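Local structure of luciferase-like enzymeAMP-CoA-ligase (Zophobas atratus, 4W8O) at residues D215-T229 with T255-V269. The protein is a luciferase-like enzyme of the AMP-binding (ANL) family that probably activates carboxylic acids with ATP as acyl-adenylates and joins them to coenzyme A. Residues are numbered along the deposited sequence; the frame is centred on the assembly and turned at random.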
loop_
_atom_site.group_PDB
_atom_site.type_symbol
_atom_site.label_atom_id
_atom_site.label_comp_id
_atom_site.label_asym_id
_atom_site.label_seq_id
_atom_site.Cartn_x
_atom_site.Cartn_y
_atom_site.Cartn_z
ATOM N N ASP A 215 0.910 14.650 5.997
ATOM C CA ASP A 215 1.779 15.217 4.965
ATOM C C ASP A 215 2.496 14.109 4.187
ATOM O O ASP A 215 3.149 13.257 4.794
ATOM C CB ASP A 215 2.802 16.133 5.654
ATOM C CG ASP A 215 3.556 17.030 4.690
ATOM O OD1 ASP A 215 3.655 16.710 3.488
ATOM O OD2 ASP A 215 4.075 18.067 5.147
ATOM N N CYS A 216 2.370 14.131 2.855
ATOM C CA CYS A 216 3.005 13.150 1.959
ATOM C C CYS A 216 3.806 13.805 0.826
ATOM O O CYS A 216 4.155 13.128 -0.143
ATOM C CB CYS A 216 1.943 12.259 1.296
ATOM S SG CYS A 216 1.192 11.008 2.347
ATOM N N ARG A 217 4.086 15.105 0.925
ATOM C CA ARG A 217 4.673 15.841 -0.202
ATOM C C ARG A 217 5.980 15.208 -0.691
ATOM O O ARG A 217 6.239 15.130 -1.891
ATOM C CB ARG A 217 4.905 17.302 0.172
ATOM C CG ARG A 217 3.621 18.104 0.346
ATOM C CD ARG A 217 3.903 19.473 0.939
ATOM N NE ARG A 217 4.481 19.361 2.277
ATOM C CZ ARG A 217 5.094 20.340 2.931
ATOM N NH1 ARG A 217 5.216 21.547 2.388
ATOM N NH2 ARG A 217 5.583 20.113 4.143
ATOM N N SER A 218 6.792 14.752 0.248
ATOM C CA SER A 218 7.966 13.966 -0.077
ATOM C C SER A 218 8.102 12.823 0.946
ATOM O O SER A 218 8.588 13.023 2.069
ATOM C CB SER A 218 9.199 14.866 -0.099
ATOM O OG SER A 218 10.273 14.185 -0.714
ATOM N N ILE A 219 7.653 11.632 0.549
ATOM C CA ILE A 219 7.536 10.501 1.472
ATOM C C ILE A 219 8.506 9.369 1.125
ATOM O O ILE A 219 8.566 8.918 -0.014
ATOM C CB ILE A 219 6.083 9.968 1.567
ATOM C CG1 ILE A 219 6.008 8.802 2.569
ATOM C CG2 ILE A 219 5.546 9.539 0.205
ATOM C CD1 ILE A 219 4.599 8.410 2.968
ATOM N N LEU A 220 9.270 8.936 2.128
ATOM C CA LEU A 220 10.209 7.821 1.999
ATOM C C LEU A 220 9.567 6.549 2.538
ATOM O O LEU A 220 8.864 6.580 3.551
ATOM C CB LEU A 220 11.504 8.114 2.772
ATOM C CG LEU A 220 12.572 7.015 2.893
ATOM C CD1 LEU A 220 13.062 6.545 1.532
ATOM C CD2 LEU A 220 13.751 7.512 3.719
ATOM N N HIS A 221 9.798 5.428 1.860
ATOM C CA HIS A 221 9.425 4.140 2.421
ATOM C C HIS A 221 10.370 3.051 1.953
ATOM O O HIS A 221 11.134 3.233 1.006
ATOM C CB HIS A 221 7.984 3.797 2.056
ATOM C CG HIS A 221 7.812 3.389 0.633
ATOM N ND1 HIS A 221 7.570 2.086 0.258
ATOM C CD2 HIS A 221 7.879 4.105 -0.511
ATOM C CE1 HIS A 221 7.482 2.020 -1.058
ATOM N NE2 HIS A 221 7.670 3.232 -1.547
ATOM N N PHE A 222 10.307 1.920 2.635
ATOM C CA PHE A 222 11.181 0.785 2.355
ATOM C C PHE A 222 10.416 -0.445 1.891
ATOM O O PHE A 222 11.004 -1.325 1.270
ATOM C CB PHE A 222 11.982 0.440 3.615
ATOM C CG PHE A 222 12.765 1.604 4.160
ATOM C CD1 PHE A 222 14.002 1.934 3.628
ATOM C CD2 PHE A 222 12.257 2.381 5.184
ATOM C CE1 PHE A 222 14.718 3.015 4.109
ATOM C CE2 PHE A 222 12.970 3.466 5.672
ATOM C CZ PHE A 222 14.201 3.783 5.130
ATOM N N THR A 223 9.126 -0.518 2.213
ATOM C CA THR A 223 8.302 -1.677 1.892
ATOM C C THR A 223 8.154 -1.846 0.394
ATOM O O THR A 223 8.014 -0.873 -0.337
ATOM C CB THR A 223 6.871 -1.556 2.472
ATOM O OG1 THR A 223 6.360 -0.232 2.237
ATOM C CG2 THR A 223 6.863 -1.862 3.969
ATOM N N THR A 224 8.153 -3.096 -0.044
ATOM C CA THR A 224 7.940 -3.441 -1.445
ATOM C C THR A 224 6.458 -3.363 -1.769
ATOM O O THR A 224 5.627 -3.200 -0.866
ATOM C CB THR A 224 8.438 -4.863 -1.740
ATOM O OG1 THR A 224 7.752 -5.790 -0.892
ATOM C CG2 THR A 224 9.943 -4.963 -1.503
ATOM N N MET A 225 6.133 -3.498 -3.055
ATOM C CA MET A 225 4.751 -3.360 -3.537
ATOM C C MET A 225 3.888 -4.575 -3.207
ATOM O O MET A 225 2.682 -4.565 -3.416
ATOM C CB MET A 225 4.737 -3.081 -5.045
ATOM C CG MET A 225 5.372 -1.751 -5.440
ATOM S SD MET A 225 4.483 -0.325 -4.785
ATOM C CE MET A 225 5.695 0.971 -5.048
ATOM N N TYR A 226 4.514 -5.628 -2.693
ATOM C CA TYR A 226 3.803 -6.741 -2.079
ATOM C C TYR A 226 2.867 -6.262 -0.963
ATOM O O TYR A 226 1.761 -6.770 -0.806
ATOM C CB TYR A 226 4.822 -7.705 -1.497
ATOM C CG TYR A 226 4.253 -8.845 -0.695
ATOM C CD1 TYR A 226 3.621 -9.911 -1.321
ATOM C CD2 TYR A 226 4.376 -8.876 0.695
ATOM C CE1 TYR A 226 3.108 -10.971 -0.589
ATOM C CE2 TYR A 226 3.882 -9.940 1.436
ATOM C CZ TYR A 226 3.247 -10.984 0.788
ATOM O OH TYR A 226 2.749 -12.043 1.505
ATOM N N TRP A 227 3.334 -5.289 -0.192
ATOM C CA TRP A 227 2.598 -4.800 0.967
ATOM C C TRP A 227 1.619 -3.712 0.563
ATOM O O TRP A 227 1.913 -2.876 -0.294
ATOM C CB TRP A 227 3.573 -4.274 2.028
ATOM C CG TRP A 227 4.529 -5.340 2.518
ATOM C CD1 TRP A 227 5.834 -5.511 2.140
ATOM C CD2 TRP A 227 4.241 -6.389 3.450
ATOM N NE1 TRP A 227 6.377 -6.595 2.790
ATOM C CE2 TRP A 227 5.424 -7.152 3.600
ATOM C CE3 TRP A 227 3.099 -6.754 4.182
ATOM C CZ2 TRP A 227 5.501 -8.260 4.443
ATOM C CZ3 TRP A 227 3.176 -7.856 5.030
ATOM C CH2 TRP A 227 4.374 -8.599 5.152
ATOM N N ILE A 228 0.446 -3.754 1.178
ATOM C CA ILE A 228 -0.558 -2.705 1.042
ATOM C C ILE A 228 0.054 -1.309 1.175
ATOM O O ILE A 228 -0.288 -0.418 0.420
ATOM C CB ILE A 228 -1.711 -2.904 2.056
ATOM C CG1 ILE A 228 -2.838 -1.880 1.853
ATOM C CG2 ILE A 228 -1.207 -2.823 3.484
ATOM C CD1 ILE A 228 -3.622 -2.057 0.579
ATOM N N THR A 229 0.973 -1.116 2.114
ATOM C CA THR A 229 1.575 0.207 2.309
ATOM C C THR A 229 2.340 0.696 1.073
ATOM O O THR A 229 2.259 1.875 0.709
ATOM C CB THR A 229 2.506 0.224 3.523
ATOM O OG1 THR A 229 3.449 -0.851 3.413
ATOM C CG2 THR A 229 1.707 0.060 4.801
ATOM N N THR A 255 19.147 6.986 6.438
ATOM C CA THR A 255 17.799 7.537 6.445
ATOM C C THR A 255 17.835 9.022 6.822
ATOM O O THR A 255 17.173 9.836 6.187
ATOM C CB THR A 255 16.868 6.772 7.405
ATOM O OG1 THR A 255 16.767 5.403 7.001
ATOM C CG2 THR A 255 15.477 7.383 7.412
ATOM N N LEU A 256 18.619 9.378 7.839
ATOM C CA LEU A 256 18.757 10.786 8.218
ATOM C C LEU A 256 19.404 11.599 7.099
ATOM O O LEU A 256 18.987 12.723 6.825
ATOM C CB LEU A 256 19.537 10.939 9.525
ATOM C CG LEU A 256 18.903 10.315 10.777
ATOM C CD1 LEU A 256 19.674 10.740 12.019
ATOM C CD2 LEU A 256 17.435 10.687 10.918
ATOM N N GLN A 257 20.405 11.021 6.441
ATOM C CA GLN A 257 21.024 11.658 5.273
ATOM C C GLN A 257 20.005 11.920 4.158
ATOM O O GLN A 257 20.014 12.995 3.545
ATOM C CB GLN A 257 22.166 10.802 4.728
ATOM C CG GLN A 257 23.406 10.797 5.606
ATOM C CD GLN A 257 24.334 9.626 5.321
ATOM O OE1 GLN A 257 24.231 8.960 4.290
ATOM N NE2 GLN A 257 25.250 9.374 6.240
ATOM N N MET A 258 19.140 10.944 3.892
ATOM C CA MET A 258 18.121 11.101 2.845
ATOM C C MET A 258 17.112 12.191 3.200
ATOM O O MET A 258 16.715 12.964 2.333
ATOM C CB MET A 258 17.402 9.775 2.555
ATOM C CG MET A 258 18.219 8.785 1.741
ATOM S SD MET A 258 17.334 7.243 1.393
ATOM C CE MET A 258 18.719 6.145 1.060
ATOM N N ILE A 259 16.711 12.261 4.468
ATOM C CA ILE A 259 15.816 13.332 4.938
ATOM C C ILE A 259 16.431 14.703 4.674
ATOM O O ILE A 259 15.748 15.625 4.211
ATOM C CB ILE A 259 15.473 13.197 6.437
ATOM C CG1 ILE A 259 14.562 11.984 6.653
ATOM C CG2 ILE A 259 14.783 14.456 6.952
ATOM C CD1 ILE A 259 14.448 11.547 8.094
ATOM N N GLU A 260 17.719 14.830 4.968
ATOM C CA GLU A 260 18.456 16.044 4.657
ATOM C C GLU A 260 18.580 16.268 3.149
ATOM O O GLU A 260 18.279 17.358 2.653
ATOM C CB GLU A 260 19.849 15.962 5.259
ATOM C CG GLU A 260 20.657 17.234 5.129
ATOM C CD GLU A 260 21.937 17.158 5.922
ATOM O OE1 GLU A 260 22.004 17.801 6.982
ATOM O OE2 GLU A 260 22.853 16.426 5.502
ATOM N N LYS A 261 19.028 15.235 2.433
ATOM C CA LYS A 261 19.362 15.358 1.011
ATOM C C LYS A 261 18.166 15.675 0.115
ATOM O O LYS A 261 18.289 16.469 -0.812
ATOM C CB LYS A 261 20.051 14.087 0.498
ATOM C CG LYS A 261 20.538 14.194 -0.943
ATOM C CD LYS A 261 21.387 13.001 -1.357
ATOM C CE LYS A 261 21.964 13.189 -2.750
ATOM N NZ LYS A 261 22.968 14.298 -2.823
ATOM N N TYR A 262 17.028 15.042 0.372
ATOM C CA TYR A 262 15.842 15.236 -0.468
ATOM C C TYR A 262 14.796 16.131 0.195
ATOM O O TYR A 262 13.749 16.390 -0.393
ATOM C CB TYR A 262 15.238 13.879 -0.852
ATOM C CG TYR A 262 16.229 12.991 -1.573
ATOM C CD1 TYR A 262 16.693 13.330 -2.838
ATOM C CD2 TYR A 262 16.724 11.832 -0.980
ATOM C CE1 TYR A 262 17.611 12.536 -3.505
ATOM C CE2 TYR A 262 17.646 11.030 -1.638
ATOM C CZ TYR A 262 18.088 11.388 -2.897
ATOM O OH TYR A 262 19.004 10.607 -3.561
ATOM N N LYS A 263 15.088 16.612 1.403
ATOM C CA LYS A 263 14.160 17.451 2.159
ATOM C C LYS A 263 12.830 16.739 2.345
ATOM O O LYS A 263 11.771 17.279 2.038
ATOM C CB LYS A 263 13.961 18.803 1.468
ATOM C CG LYS A 263 15.261 19.527 1.161
ATOM C CD LYS A 263 14.995 20.908 0.589
ATOM C CE LYS A 263 16.222 21.465 -0.112
ATOM N NZ LYS A 263 17.361 21.664 0.825
ATOM N N LEU A 264 12.900 15.516 2.857
ATOM C CA LEU A 264 11.715 14.696 3.049
ATOM C C LEU A 264 10.804 15.315 4.095
ATOM O O LEU A 264 11.270 15.881 5.081
ATOM C CB LEU A 264 12.093 13.277 3.499
ATOM C CG LEU A 264 12.995 12.453 2.579
ATOM C CD1 LEU A 264 13.321 11.122 3.247
ATOM C CD2 LEU A 264 12.340 12.253 1.215
ATOM N N THR A 265 9.506 15.196 3.862
ATOM C CA THR A 265 8.488 15.636 4.792
ATOM C C THR A 265 7.934 14.470 5.588
ATOM O O THR A 265 7.334 14.683 6.642
ATOM C CB THR A 265 7.300 16.272 4.048
ATOM O OG1 THR A 265 6.684 15.296 3.190
ATOM C CG2 THR A 265 7.758 17.458 3.229
ATOM N N SER A 266 8.106 13.244 5.079
ATOM C CA SER A 266 7.499 12.079 5.705
ATOM C C SER A 266 8.295 10.803 5.496
ATOM O O SER A 266 9.152 10.710 4.617
ATOM C CB SER A 266 6.085 11.844 5.165
ATOM O OG SER A 266 5.604 12.960 4.443
ATOM N N LEU A 267 7.958 9.804 6.296
ATOM C CA LEU A 267 8.551 8.496 6.189
ATOM C C LEU A 267 7.582 7.482 6.778
ATOM O O LEU A 267 7.015 7.721 7.848
ATOM C CB LEU A 267 9.887 8.492 6.939
ATOM C CG LEU A 267 10.383 7.223 7.616
ATOM C CD1 LEU A 267 10.780 6.199 6.566
ATOM C CD2 LEU A 267 11.564 7.571 8.510
ATOM N N PHE A 268 7.361 6.368 6.075
ATOM C CA PHE A 268 6.683 5.232 6.686
ATOM C C PHE A 268 7.690 4.121 6.951
ATOM O O PHE A 268 8.498 3.793 6.089
ATOM C CB PHE A 268 5.544 4.674 5.841
ATOM C CG PHE A 268 5.059 3.342 6.340
ATOM C CD1 PHE A 268 4.225 3.265 7.445
ATOM C CD2 PHE A 268 5.503 2.164 5.763
ATOM C CE1 PHE A 268 3.812 2.039 7.938
ATOM C CE2 PHE A 268 5.095 0.934 6.249
ATOM C CZ PHE A 268 4.251 0.871 7.339
ATOM N N VAL A 269 7.613 3.544 8.145
ATOM C CA VAL A 269 8.430 2.389 8.525
ATOM C C VAL A 269 7.854 1.748 9.795
ATOM O O VAL A 269 7.303 2.435 10.659
ATOM C CB VAL A 269 9.917 2.778 8.722
ATOM C CG1 VAL A 269 10.111 3.634 9.962
ATOM C CG2 VAL A 269 10.804 1.543 8.785
HETATM O O HOH W 1 8.652 1.202 4.970
#
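Ser-218 O accepts from both Thr-265 N and Ser-266 N, where strand 266-268 begins alongside strand 218-221. In return Ser-218 N donates a hydrogen bond to Thr-265 OG1 (3.0 Å), and Thr-265 OG1 donates to Ser-266 OG. The parallel ladder continues through Leu-220, bonded by N to Ser-266 O and by O to Phe-268 N, until water 1 links Phe-222 N to Phe-268 O. On the sheet face carrying Leu-220 and Leu-267, Leu-264 CD1 packs on Leu-220 CB (3.5 Å), while Leu-267 CD1 lies against Phe-222 CE2 (3.6 Å). On the face of Ile-219 and Phe-268, Phe-268 puts its ring end, CZ, on Thr-229 CG2 (3.7 Å), within the pocket that holds a polyether.

Behind these bonds, Asp-215, which itself lies against Thr-265, fixes the turn into the strand: with CG anti to N (chi1 -167°), its carboxylate takes NE and NH2 of Arg-217 side-on, and OD1 also accepts Arg-217 N, an Asx turn. Without the carboxylate, as with an alanine at Asp-215, the Arg-217 guanidinium is likely to lose this salt-bridge partner and the turn one of its bonds.

Helix 252-262 covers the Leu-220 face, helix 228-239 packs on Ile-219, and strands 243-246 and 293-297 flank the pair; strand 243-246, helix 252-262 and strand 266-268 form a beta-alpha-beta crossover, with strand 218-221 between its parallel strands.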